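PDB 5UJU: NAD-dependent aldehyde dehydrogenase from Burkholderia multivorans, which probably oxidises aldehydes to carboxylic acids with NAD+ as the electron acceptor. Local coordinates for residues A[114-119]-A[200-205]; A[120-125]-A[261-266]; A[229-234]-A[552-557]; A[283-288]-A[302-307]. All coordinates share one frame; numbering follows the deposited sequence.

Interaction 1. Residues A[114-119]-A[200-205]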
loop_
_atom_site.group_PDB
_atom_site.type_symbol
_atom_site.label_atom_id
_atom_site.label_comp_id
_atom_site.label_asym_id
_atom_site.label_seq_id
_atom_site.Cartn_x
_atom_site.Cartn_y
_atom_site.Cartn_z
ATOM N N ALA A 114 9.734 -16.670 14.202
ATOM C CA ALA A 114 11.066 -16.165 14.509
ATOM C C ALA A 114 11.138 -14.637 14.470
ATOM O O ALA A 114 12.097 -14.055 14.991
ATOM C CB ALA A 114 12.086 -16.775 13.551
ATOM N N GLY A 115 10.167 -13.973 13.845
ATOM C CA GLY A 115 10.048 -12.538 13.979
ATOM C C GLY A 115 11.033 -11.758 13.130
ATOM O O GLY A 115 11.898 -12.317 12.448
ATOM N N PRO A 116 10.923 -10.429 13.191
ATOM C CA PRO A 116 11.669 -9.567 12.250
ATOM C C PRO A 116 13.184 -9.748 12.260
ATOM O O PRO A 116 13.802 -9.674 11.189
ATOM C CB PRO A 116 11.270 -8.152 12.700
ATOM C CG PRO A 116 9.919 -8.321 13.311
ATOM C CD PRO A 116 9.956 -9.673 14.004
ATOM N N SER A 117 13.819 -9.962 13.421
ATOM C CA SER A 117 15.279 -10.037 13.394
ATOM C C SER A 117 15.748 -11.255 12.609
ATOM O O SER A 117 16.791 -11.204 11.951
ATOM C CB SER A 117 15.867 -10.037 14.808
ATOM O OG SER A 117 15.638 -11.282 15.455
ATOM N N ALA A 118 14.971 -12.338 12.628
ATOM C CA ALA A 118 15.290 -13.488 11.788
ATOM C C ALA A 118 15.029 -13.198 10.312
ATOM O O ALA A 118 15.827 -13.583 9.445
ATOM C CB ALA A 118 14.461 -14.684 12.221
ATOM N N TRP A 119 13.904 -12.556 9.998
ATOM C CA TRP A 119 13.602 -12.286 8.589
ATOM C C TRP A 119 14.678 -11.414 7.969
ATOM O O TRP A 119 15.165 -11.697 6.866
ATOM C CB TRP A 119 12.234 -11.623 8.431
ATOM C CG TRP A 119 11.141 -12.279 9.182
ATOM C CD1 TRP A 119 11.060 -13.598 9.561
ATOM C CD2 TRP A 119 9.972 -11.641 9.692
ATOM N NE1 TRP A 119 9.895 -13.816 10.263
ATOM C CE2 TRP A 119 9.213 -12.627 10.362
ATOM C CE3 TRP A 119 9.482 -10.328 9.635
ATOM C CZ2 TRP A 119 8.001 -12.335 10.983
ATOM C CZ3 TRP A 119 8.268 -10.042 10.251
ATOM C CH2 TRP A 119 7.544 -11.040 10.909
ATOM N N TYR A 200 2.134 -6.249 20.537
ATOM C CA TYR A 200 1.998 -6.135 19.089
ATOM C C TYR A 200 2.822 -7.234 18.436
ATOM O O TYR A 200 4.044 -7.299 18.620
ATOM C CB TYR A 200 2.433 -4.748 18.598
ATOM C CG TYR A 200 1.714 -3.622 19.311
ATOM C CD1 TYR A 200 0.457 -3.204 18.897
ATOM C CD2 TYR A 200 2.284 -2.995 20.417
ATOM C CE1 TYR A 200 -0.216 -2.186 19.556
ATOM C CE2 TYR A 200 1.619 -1.971 21.087
ATOM C CZ TYR A 200 0.370 -1.570 20.644
ATOM O OH TYR A 200 -0.298 -0.560 21.291
ATOM N N THR A 201 2.158 -8.070 17.654
ATOM C CA THR A 201 2.790 -9.167 16.943
ATOM C C THR A 201 2.794 -8.830 15.460
ATOM O O THR A 201 1.746 -8.510 14.897
ATOM C CB THR A 201 2.036 -10.476 17.200
ATOM O OG1 THR A 201 1.965 -10.716 18.612
ATOM C CG2 THR A 201 2.721 -11.651 16.513
ATOM N N ILE A 202 3.970 -8.875 14.838
ATOM C CA ILE A 202 4.083 -8.655 13.397
ATOM C C ILE A 202 3.736 -9.956 12.685
ATOM O O ILE A 202 4.392 -10.980 12.893
ATOM C CB ILE A 202 5.494 -8.192 13.012
ATOM C CG1 ILE A 202 5.920 -6.980 13.835
ATOM C CG2 ILE A 202 5.563 -7.886 11.522
ATOM C CD1 ILE A 202 5.093 -5.814 13.614
ATOM N N VAL A 203 2.739 -9.910 11.817
ATOM C CA VAL A 203 2.236 -11.084 11.119
ATOM C C VAL A 203 2.455 -10.909 9.618
ATOM O O VAL A 203 1.985 -9.926 9.033
ATOM C CB VAL A 203 0.751 -11.327 11.431
ATOM C CG1 VAL A 203 0.243 -12.561 10.702
ATOM C CG2 VAL A 203 0.553 -11.496 12.952
ATOM N N PRO A 204 3.193 -11.803 8.961
ATOM C CA PRO A 204 3.298 -11.754 7.500
ATOM C C PRO A 204 1.946 -11.995 6.859
ATOM O O PRO A 204 1.025 -12.522 7.481
ATOM C CB PRO A 204 4.265 -12.897 7.171
ATOM C CG PRO A 204 4.932 -13.205 8.468
ATOM C CD PRO A 204 3.946 -12.927 9.528
ATOM N N ARG A 205 1.825 -11.572 5.591
ATOM C CA ARG A 205 0.600 -11.844 4.846
ATOM C C ARG A 205 0.427 -13.336 4.563
ATOM O O ARG A 205 -0.684 -13.868 4.652
ATOM C CB ARG A 205 0.600 -11.040 3.544
ATOM C CG ARG A 205 0.408 -9.557 3.784
ATOM C CD ARG A 205 -1.016 -9.260 4.218
ATOM N NE ARG A 205 -1.300 -7.837 4.074
ATOM C CZ ARG A 205 -2.518 -7.315 3.993
ATOM N NH1 ARG A 205 -3.588 -8.105 4.050
ATOM N NH2 ARG A 205 -2.655 -5.997 3.835
#
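Trp119 presents the benzene end of its indole to Ile202 and Pro204. Ile202 CG2 comes in at the rim, close to the ring plane, 3.7 Å from Trp119 CZ3, and the backbone Ile202 O sits in that plane at the ring edge, 3.7 Å from Trp119 CH2. Pro204 crosses the indole at about a right angle and puts its CG 4.1 Å from Trp119 CZ2. CG2 of Ile202 can reach the ring because it stands anti to its own backbone N, while CG1 takes the place beside that N (chi1 -53°) and brushes Pro116 CG at 4.3 Å. One face of the indole lies against its own helix: Gly115 O is 3.1 Å above the plane toward the rim, and Pro116 N lies over the centre. NE1 points elsewhere, donating to Trp111 O. No hydrogen bond crosses between the segments; the side-chain contacts are all carbon to carbon. Residues 114-119 pass residues 200-204 at 60°, the axes 8.9 Å apart. This is helix-on-sheet packing, helix 97-132 lying on strand 191-211 of the mixed sheet. Leu175 of the nearby helix 158-175 touches Pro116 and Ile202, and strand 554-562 runs antiparallel beside residues 200-204.

Interaction 2. Residues A[120-125]-A[261-266]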
loop_
_atom_site.group_PDB
_atom_site.type_symbol
_atom_site.label_atom_id
_atom_site.label_comp_id
_atom_site.label_asym_id
_atom_site.label_seq_id
_atom_site.Cartn_x
_atom_site.Cartn_y
_atom_site.Cartn_z
ATOM N N ILE A 120 15.079 -10.360 8.684
ATOM C CA ILE A 120 16.099 -9.444 8.174
ATOM C C ILE A 120 17.465 -10.122 8.171
ATOM O O ILE A 120 18.210 -10.056 7.187
ATOM C CB ILE A 120 16.116 -8.145 9.011
ATOM C CG1 ILE A 120 14.729 -7.460 9.046
ATOM C CG2 ILE A 120 17.203 -7.184 8.518
ATOM C CD1 ILE A 120 14.213 -6.996 7.725
ATOM N N GLY A 121 17.814 -10.792 9.274
ATOM C CA GLY A 121 19.125 -11.418 9.343
ATOM C C GLY A 121 19.317 -12.473 8.273
ATOM O O GLY A 121 20.341 -12.498 7.578
ATOM N N VAL A 122 18.325 -13.354 8.110
ATOM C CA VAL A 122 18.420 -14.376 7.073
ATOM C C VAL A 122 18.515 -13.720 5.693
ATOM O O VAL A 122 19.303 -14.143 4.835
ATOM C CB VAL A 122 17.227 -15.347 7.176
ATOM C CG1 VAL A 122 17.039 -16.141 5.883
ATOM C CG2 VAL A 122 17.404 -16.303 8.375
ATOM N N SER A 123 17.714 -12.686 5.454
ATOM C CA SER A 123 17.785 -11.991 4.165
ATOM C C SER A 123 19.179 -11.423 3.913
ATOM O O SER A 123 19.726 -11.560 2.812
ATOM C CB SER A 123 16.727 -10.893 4.091
ATOM O OG SER A 123 15.436 -11.468 4.001
ATOM N N LEU A 124 19.773 -10.785 4.923
ATOM C CA LEU A 124 21.080 -10.167 4.718
ATOM C C LEU A 124 22.160 -11.212 4.506
ATOM O O LEU A 124 23.107 -10.983 3.742
ATOM C CB LEU A 124 21.437 -9.266 5.899
ATOM C CG LEU A 124 20.445 -8.124 6.129
ATOM C CD1 LEU A 124 20.713 -7.373 7.450
ATOM C CD2 LEU A 124 20.437 -7.179 4.942
ATOM N N GLU A 125 22.037 -12.359 5.170
ATOM C CA GLU A 125 22.995 -13.436 4.968
ATOM C C GLU A 125 22.867 -14.030 3.573
ATOM O O GLU A 125 23.880 -14.331 2.929
ATOM C CB GLU A 125 22.810 -14.508 6.044
ATOM C CG GLU A 125 23.660 -15.758 5.848
ATOM C CD GLU A 125 25.162 -15.526 5.989
ATOM O OE1 GLU A 125 25.581 -14.515 6.597
ATOM O OE2 GLU A 125 25.928 -16.379 5.486
ATOM N N ALA A 261 19.894 -21.951 9.253
ATOM C CA ALA A 261 19.303 -21.168 10.332
ATOM C C ALA A 261 18.211 -21.924 11.093
ATOM O O ALA A 261 17.580 -21.340 11.981
ATOM C CB ALA A 261 18.734 -19.858 9.768
ATOM N N GLY A 262 17.964 -23.194 10.770
ATOM C CA GLY A 262 16.943 -23.953 11.472
ATOM C C GLY A 262 15.537 -23.762 10.945
ATOM O O GLY A 262 14.575 -24.078 11.649
ATOM N N PHE A 263 15.381 -23.236 9.733
ATOM C CA PHE A 263 14.066 -23.089 9.130
ATOM C C PHE A 263 13.813 -24.153 8.072
ATOM O O PHE A 263 14.736 -24.787 7.553
ATOM C CB PHE A 263 13.909 -21.684 8.523
ATOM C CG PHE A 263 13.999 -20.612 9.553
ATOM C CD1 PHE A 263 13.033 -20.529 10.544
ATOM C CD2 PHE A 263 15.076 -19.748 9.589
ATOM C CE1 PHE A 263 13.114 -19.572 11.520
ATOM C CE2 PHE A 263 15.164 -18.789 10.567
ATOM C CZ PHE A 263 14.182 -18.699 11.530
ATOM N N ASP A 264 12.537 -24.331 7.756
ATOM C CA ASP A 264 12.128 -25.181 6.646
ATOM C C ASP A 264 12.607 -24.524 5.356
ATOM O O ASP A 264 12.211 -23.385 5.072
ATOM C CB ASP A 264 10.602 -25.351 6.674
ATOM C CG ASP A 264 10.074 -26.322 5.611
ATOM O OD1 ASP A 264 10.764 -26.609 4.605
ATOM O OD2 ASP A 264 8.922 -26.781 5.777
ATOM N N PRO A 265 13.497 -25.157 4.582
ATOM C CA PRO A 265 13.962 -24.509 3.347
ATOM C C PRO A 265 12.837 -24.194 2.383
ATOM O O PRO A 265 13.024 -23.340 1.510
ATOM C CB PRO A 265 14.952 -25.525 2.756
ATOM C CG PRO A 265 14.546 -26.846 3.352
ATOM C CD PRO A 265 14.082 -26.501 4.754
ATOM N N ASN A 266 11.678 -24.853 2.510
ATOM C CA ASN A 266 10.550 -24.534 1.643
ATOM C C ASN A 266 9.922 -23.175 1.936
ATOM O O ASN A 266 8.893 -22.859 1.334
ATOM C CB ASN A 266 9.499 -25.630 1.742
ATOM C CG ASN A 266 10.007 -26.933 1.198
ATOM O OD1 ASN A 266 10.782 -26.940 0.247
ATOM N ND2 ASN A 266 9.603 -28.047 1.812
#
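One turn on from Val122, the residue that meets Ala261 and Phe263, Glu125 OE1 is gripped by two groups: a salt bridge from Lys16 NZ and a hydrogen bond from His17 NE2. Its other oxygen, OE2, is paired with Arg129. A second polar fixture lies past Phe263, where Asp264 OD1 accepts the backbone N-H of Asn266, OD1 to N 2.9 Å, in an Asx turn, the donor sitting 45° out of the carboxylate plane. Between these two, the contact itself is made by carbon alone. Val122 CG2 meets Ala261 CB and Phe263 CE2 together, 4.0 Å from each. This branch stands anti to the carbonyl carbon, on the N side of the residue, which turns it toward the loop. The phenyl ring is inclined to the valine, and it is also held edge-to-face against Trp111 of helix 97-132. Gly262, with its positive phi, belongs to a Schellman motif that ends helix 245-260; its neighbours in sequence, Ala261 and Phe263, meet the same methyl. With 74 Å² buried and no hydrogen bond across it, the contact rests on dispersion and the hydrophobic effect, while ion pairs and the Asx turn fix the polar groups outside it.

Interaction 3. Residues A[229-234]-A[552-557]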
loop_
_atom_site.group_PDB
_atom_site.type_symbol
_atom_site.label_atom_id
_atom_site.label_comp_id
_atom_site.label_asym_id
_atom_site.label_seq_id
_atom_site.Cartn_x
_atom_site.Cartn_y
_atom_site.Cartn_z
ATOM N N LEU A 229 10.576 -11.818 1.870
ATOM C CA LEU A 229 11.295 -12.549 2.915
ATOM C C LEU A 229 11.530 -11.686 4.144
ATOM O O LEU A 229 11.332 -12.141 5.274
ATOM C CB LEU A 229 12.631 -13.065 2.375
ATOM C CG LEU A 229 12.598 -14.295 1.480
ATOM C CD1 LEU A 229 14.015 -14.566 0.955
ATOM C CD2 LEU A 229 12.044 -15.501 2.272
ATOM N N ALA A 230 11.938 -10.429 3.937
ATOM C CA ALA A 230 12.228 -9.512 5.033
ATOM C C ALA A 230 10.991 -9.170 5.854
ATOM O O ALA A 230 11.120 -8.609 6.946
ATOM C CB ALA A 230 12.862 -8.219 4.493
ATOM N N THR A 231 9.795 -9.427 5.335
ATOM C CA THR A 231 8.589 -9.218 6.123
ATOM C C THR A 231 7.958 -10.547 6.539
ATOM O O THR A 231 6.774 -10.588 6.885
ATOM C CB THR A 231 7.591 -8.342 5.357
ATOM O OG1 THR A 231 7.344 -8.916 4.068
ATOM C CG2 THR A 231 8.165 -6.910 5.179
ATOM N N GLY A 232 8.726 -11.637 6.487
ATOM C CA GLY A 232 8.296 -12.895 7.080
ATOM C C GLY A 232 7.425 -13.764 6.209
ATOM O O GLY A 232 6.902 -14.772 6.691
ATOM N N ASN A 233 7.249 -13.417 4.944
ATOM C CA ASN A 233 6.423 -14.226 4.075
ATOM C C ASN A 233 7.226 -15.398 3.530
ATOM O O ASN A 233 8.455 -15.373 3.506
ATOM C CB ASN A 233 5.889 -13.365 2.917
ATOM C CG ASN A 233 5.014 -12.245 3.404
ATOM O OD1 ASN A 233 3.844 -12.458 3.672
ATOM N ND2 ASN A 233 5.587 -11.050 3.569
ATOM N N THR A 234 6.513 -16.425 3.075
ATOM C CA THR A 234 7.121 -17.457 2.248
ATOM C C THR A 234 6.963 -17.050 0.780
ATOM O O THR A 234 6.106 -16.234 0.441
ATOM C CB THR A 234 6.474 -18.821 2.503
ATOM O OG1 THR A 234 5.053 -18.705 2.368
ATOM C CG2 THR A 234 6.814 -19.354 3.923
ATOM N N ASN A 552 2.736 -2.826 3.310
ATOM C CA ASN A 552 1.547 -3.664 3.304
ATOM C C ASN A 552 1.870 -5.158 3.319
ATOM O O ASN A 552 0.946 -5.968 3.274
ATOM C CB ASN A 552 0.684 -3.357 2.080
ATOM C CG ASN A 552 -0.790 -3.364 2.395
ATOM O OD1 ASN A 552 -1.195 -3.459 3.556
ATOM N ND2 ASN A 552 -1.610 -3.262 1.359
ATOM N N ARG A 553 3.148 -5.547 3.313
ATOM C CA ARG A 553 3.485 -6.970 3.221
ATOM C C ARG A 553 3.466 -7.679 4.567
ATOM O O ARG A 553 3.614 -8.909 4.608
ATOM C CB ARG A 553 4.860 -7.149 2.560
ATOM C CG ARG A 553 4.969 -6.455 1.170
ATOM C CD ARG A 553 6.310 -6.768 0.499
ATOM N NE ARG A 553 6.468 -6.023 -0.750
ATOM C CZ ARG A 553 6.422 -6.554 -1.971
ATOM N NH1 ARG A 553 6.235 -7.863 -2.148
ATOM N NH2 ARG A 553 6.563 -5.761 -3.032
ATOM N N PHE A 554 3.290 -6.942 5.658
ATOM C CA PHE A 554 3.078 -7.507 6.985
ATOM C C PHE A 554 1.891 -6.775 7.585
ATOM O O PHE A 554 1.505 -5.695 7.113
ATOM C CB PHE A 554 4.313 -7.335 7.902
ATOM C CG PHE A 554 4.626 -5.894 8.195
ATOM C CD1 PHE A 554 4.131 -5.276 9.340
ATOM C CD2 PHE A 554 5.357 -5.136 7.292
ATOM C CE1 PHE A 554 4.388 -3.935 9.593
ATOM C CE2 PHE A 554 5.608 -3.789 7.536
ATOM C CZ PHE A 554 5.128 -3.189 8.686
ATOM N N ARG A 555 1.303 -7.375 8.617
ATOM C CA ARG A 555 0.265 -6.731 9.403
ATOM C C ARG A 555 0.659 -6.823 10.873
ATOM O O ARG A 555 1.636 -7.489 11.230
ATOM C CB ARG A 555 -1.116 -7.357 9.143
ATOM C CG ARG A 555 -1.583 -7.366 7.673
ATOM C CD ARG A 555 -2.124 -5.999 7.191
ATOM N NE ARG A 555 -1.050 -5.021 7.030
ATOM C CZ ARG A 555 -1.185 -3.715 7.228
ATOM N NH1 ARG A 555 -2.355 -3.218 7.596
ATOM N NH2 ARG A 555 -0.136 -2.908 7.078
ATOM N N VAL A 556 -0.073 -6.104 11.721
ATOM C CA VAL A 556 0.163 -6.086 13.168
ATOM C C VAL A 556 -1.107 -6.564 13.860
ATOM O O VAL A 556 -2.176 -5.959 13.691
ATOM C CB VAL A 556 0.565 -4.689 13.666
ATOM C CG1 VAL A 556 0.924 -4.720 15.141
ATOM C CG2 VAL A 556 1.741 -4.158 12.853
ATOM N N VAL A 557 -0.993 -7.645 14.634
ATOM C CA VAL A 557 -2.093 -8.177 15.436
ATOM C C VAL A 557 -1.786 -7.870 16.898
ATOM O O VAL A 557 -0.775 -8.328 17.446
ATOM C CB VAL A 557 -2.292 -9.688 15.219
ATOM C CG1 VAL A 557 -3.277 -10.251 16.261
ATOM C CG2 VAL A 557 -2.808 -9.973 13.807
#
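Asn233 and Thr231 close tightly on Arg553, Asn233 on its backbone carbonyl and Thr231 on its CB. Asn233 ND2 gives a nearly straight hydrogen bond to Arg553 O (3.1 Å, 169° at the hydrogen); the oxygen lies in the amide plane, though the donor is tilted from the carbonyl plane. ND2 also reaches Asp228 O, and OD1 takes the N-H of Gly206, so the amide is held at both ends and its rotation is fixed. Next to it Thr231 OG1 presses to 3.4 Å from Arg553 CB. That hydroxyl is turned back between backbone N and carbonyl carbon (chi1 54°), where its hydrogen bonding is shared between Ala227 O, the stronger partner, and Asp228 O. The looser part is apolar: the side chains of Thr231 and Phe554 cross at about a right angle, with Thr231 CG2 3.9 Å from Phe554 CD2. Arg553 turns only its root to Thr231. The extended chain carries the guanidinium away to Asp294, Asp228 and Phe549 O, burying its charge among partners. Arg555 also reaches the second subunit, with a salt bridge to Asp546 of that chain. Gly232 and Asn233 complete the Schellman motif that ends helix 217-230 before strand 234-238, the helix-to-strand turn of a Rossmann-type beta-alpha-beta unit, pinned here to the C-terminal strand 554-562.

Interaction 4. Residues A[283-288]-A[302-307]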
loop_
_atom_site.group_PDB
_atom_site.type_symbol
_atom_site.label_atom_id
_atom_site.label_comp_id
_atom_site.label_asym_id
_atom_site.label_seq_id
_atom_site.Cartn_x
_atom_site.Cartn_y
_atom_site.Cartn_z
ATOM N N ASP A 283 -3.895 -19.567 -12.955
ATOM C CA ASP A 283 -4.469 -20.402 -11.904
ATOM C C ASP A 283 -3.728 -20.209 -10.595
ATOM O O ASP A 283 -4.349 -20.085 -9.536
ATOM C CB ASP A 283 -4.440 -21.875 -12.313
ATOM C CG ASP A 283 -5.416 -22.190 -13.425
ATOM O OD1 ASP A 283 -6.257 -21.315 -13.745
ATOM O OD2 ASP A 283 -5.339 -23.312 -13.976
ATOM N N LEU A 284 -2.394 -20.172 -10.656
ATOM C CA LEU A 284 -1.596 -19.940 -9.458
ATOM C C LEU A 284 -1.859 -18.556 -8.867
ATOM O O LEU A 284 -2.046 -18.415 -7.652
ATOM C CB LEU A 284 -0.111 -20.109 -9.800
ATOM C CG LEU A 284 0.891 -19.828 -8.688
ATOM C CD1 LEU A 284 0.566 -20.693 -7.455
ATOM C CD2 LEU A 284 2.290 -20.113 -9.182
ATOM N N ALA A 285 -1.908 -17.524 -9.717
ATOM C CA ALA A 285 -2.086 -16.164 -9.227
ATOM C C ALA A 285 -3.420 -15.968 -8.527
ATOM O O ALA A 285 -3.534 -15.064 -7.689
ATOM C CB ALA A 285 -1.960 -15.166 -10.380
ATOM N N LEU A 286 -4.426 -16.793 -8.836
ATOM C CA LEU A 286 -5.740 -16.673 -8.222
ATOM C C LEU A 286 -5.914 -17.548 -6.973
ATOM O O LEU A 286 -6.980 -17.498 -6.349
ATOM C CB LEU A 286 -6.830 -17.036 -9.246
ATOM C CG LEU A 286 -6.930 -16.155 -10.506
ATOM C CD1 LEU A 286 -8.199 -16.426 -11.290
ATOM C CD2 LEU A 286 -6.863 -14.692 -10.128
ATOM N N ARG A 287 -4.910 -18.335 -6.572
ATOM C CA ARG A 287 -5.097 -19.205 -5.399
ATOM C C ARG A 287 -5.272 -18.369 -4.135
ATOM O O ARG A 287 -4.572 -17.371 -3.948
ATOM C CB ARG A 287 -3.916 -20.162 -5.208
ATOM C CG ARG A 287 -3.851 -21.285 -6.222
ATOM C CD ARG A 287 -4.915 -22.328 -5.898
ATOM N NE ARG A 287 -4.636 -23.010 -4.622
ATOM C CZ ARG A 287 -3.977 -24.167 -4.517
ATOM N NH1 ARG A 287 -3.520 -24.770 -5.609
ATOM N NH2 ARG A 287 -3.769 -24.725 -3.322
ATOM N N PRO A 288 -6.190 -18.752 -3.246
ATOM C CA PRO A 288 -6.391 -17.958 -2.025
ATOM C C PRO A 288 -5.158 -17.886 -1.156
ATOM O O PRO A 288 -5.024 -16.925 -0.386
ATOM C CB PRO A 288 -7.552 -18.671 -1.311
ATOM C CG PRO A 288 -7.735 -19.971 -2.012
ATOM C CD PRO A 288 -7.224 -19.780 -3.418
ATOM N N GLY A 302 0.405 -7.802 -16.645
ATOM C CA GLY A 302 0.449 -7.092 -15.374
ATOM C C GLY A 302 -0.898 -6.513 -14.994
ATOM O O GLY A 302 -1.312 -6.575 -13.833
ATOM N N THR A 303 -1.601 -5.949 -15.975
ATOM C CA THR A 303 -2.954 -5.441 -15.767
ATOM C C THR A 303 -3.923 -6.554 -15.377
ATOM O O THR A 303 -4.814 -6.352 -14.542
ATOM C CB THR A 303 -3.429 -4.763 -17.055
ATOM O OG1 THR A 303 -2.560 -3.668 -17.363
ATOM C CG2 THR A 303 -4.820 -4.257 -16.914
ATOM N N TRP A 304 -3.801 -7.721 -16.010
ATOM C CA TRP A 304 -4.664 -8.840 -15.648
ATOM C C TRP A 304 -4.523 -9.172 -14.166
ATOM O O TRP A 304 -5.525 -9.334 -13.461
ATOM C CB TRP A 304 -4.336 -10.058 -16.518
ATOM C CG TRP A 304 -5.292 -11.199 -16.361
ATOM C CD1 TRP A 304 -6.394 -11.460 -17.120
ATOM C CD2 TRP A 304 -5.238 -12.229 -15.365
ATOM N NE1 TRP A 304 -7.025 -12.590 -16.665
ATOM C CE2 TRP A 304 -6.339 -13.079 -15.584
ATOM C CE3 TRP A 304 -4.364 -12.513 -14.312
ATOM C CZ2 TRP A 304 -6.595 -14.193 -14.788
ATOM C CZ3 TRP A 304 -4.618 -13.629 -13.520
ATOM C CH2 TRP A 304 -5.726 -14.452 -13.765
ATOM N N LEU A 305 -3.281 -9.231 -13.666
ATOM C CA LEU A 305 -3.039 -9.569 -12.261
ATOM C C LEU A 305 -3.628 -8.525 -11.317
ATOM O O LEU A 305 -4.228 -8.867 -10.291
ATOM C CB LEU A 305 -1.538 -9.710 -12.010
ATOM C CG LEU A 305 -0.854 -10.881 -12.698
ATOM C CD1 LEU A 305 0.625 -10.658 -12.709
ATOM C CD2 LEU A 305 -1.166 -12.162 -11.937
ATOM N N GLU A 306 -3.421 -7.243 -11.621
ATOM C CA GLU A 306 -3.950 -6.186 -10.763
ATOM C C GLU A 306 -5.465 -6.286 -10.639
ATOM O O GLU A 306 -6.029 -6.048 -9.564
ATOM C CB GLU A 306 -3.567 -4.811 -11.312
ATOM C CG GLU A 306 -2.075 -4.552 -11.392
ATOM C CD GLU A 306 -1.778 -3.331 -12.230
ATOM O OE1 GLU A 306 -2.745 -2.649 -12.610
ATOM O OE2 GLU A 306 -0.599 -3.057 -12.522
ATOM N N ARG A 307 -6.134 -6.651 -11.724
ATOM C CA ARG A 307 -7.589 -6.659 -11.745
ATOM C C ARG A 307 -8.191 -7.961 -11.239
ATOM O O ARG A 307 -9.274 -7.944 -10.639
ATOM C CB ARG A 307 -8.076 -6.377 -13.165
ATOM C CG ARG A 307 -7.720 -4.983 -13.635
ATOM C CD ARG A 307 -7.979 -4.794 -15.116
ATOM N NE ARG A 307 -7.614 -3.447 -15.540
ATOM C CZ ARG A 307 -8.479 -2.535 -15.969
ATOM N NH1 ARG A 307 -9.772 -2.824 -16.045
ATOM N NH2 ARG A 307 -8.043 -1.334 -16.327
#
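Helix 278-285 meets the middle of helix 299-308, and the two backbones come nearest at Ala285 and Leu305, whose CA atoms are 7.3 Å apart. In the first segment Leu286 N makes a weak bond to Asp283 O and Arg287 N bonds to Leu284 O. The 302-307 segment stays regular, with Glu306 N bonded to Gly302 O. The tightest touch is methyl to methyl, Ala285 CB to Leu305 CD2 at 3.5 Å, a little under normal carbon contact. Trp304 flanks it. Its CG is anti to the backbone N (chi1 -172°), which carries the indole toward Leu286, CH2 foremost. The tip of Leu286 crosses that end of the ring at about a right angle, with CD2 3.8 Å and CG 3.9 Å from Trp304 CH2. Ala285 CB comes instead to the ring edge, near its plane, 4.4 Å from Trp304 CZ3. Leu286 lies at the outside, exposed, while Ala285 and Leu305 are buried. Trp304 is further stacked on His308. Helix 278-285, strand 290-296 and helix 299-308 follow one another in sequence, a helix-strand-helix passage with both helices packed against the mixed sheet: Ala285 rests on Ile293 of the linking strand, and Leu305 on its Phe295 and on Leu211 of the adjacent parallel strand 191-211.

Going from the N terminus, helix 97-132 is used twice: residues 114-119 close a loop of 80 residues onto strand 191-211 in interaction 1, and residues 120-125 close a longer one onto the loop after helix 245-260 in interaction 2. These two loops cross, and they touch where Ala114 meets Phe263. Interaction 3 opens after interaction 1 has closed, crosses interaction 2, and brings the C-terminal strand back over 317 residues; backbone bonds such as Arg555 N to Val203 O join it to interaction 1. Interaction 4, a short link between successive helices, falls within that span, some 20 Å centre to centre from interaction 3, packed against the same mixed sheet.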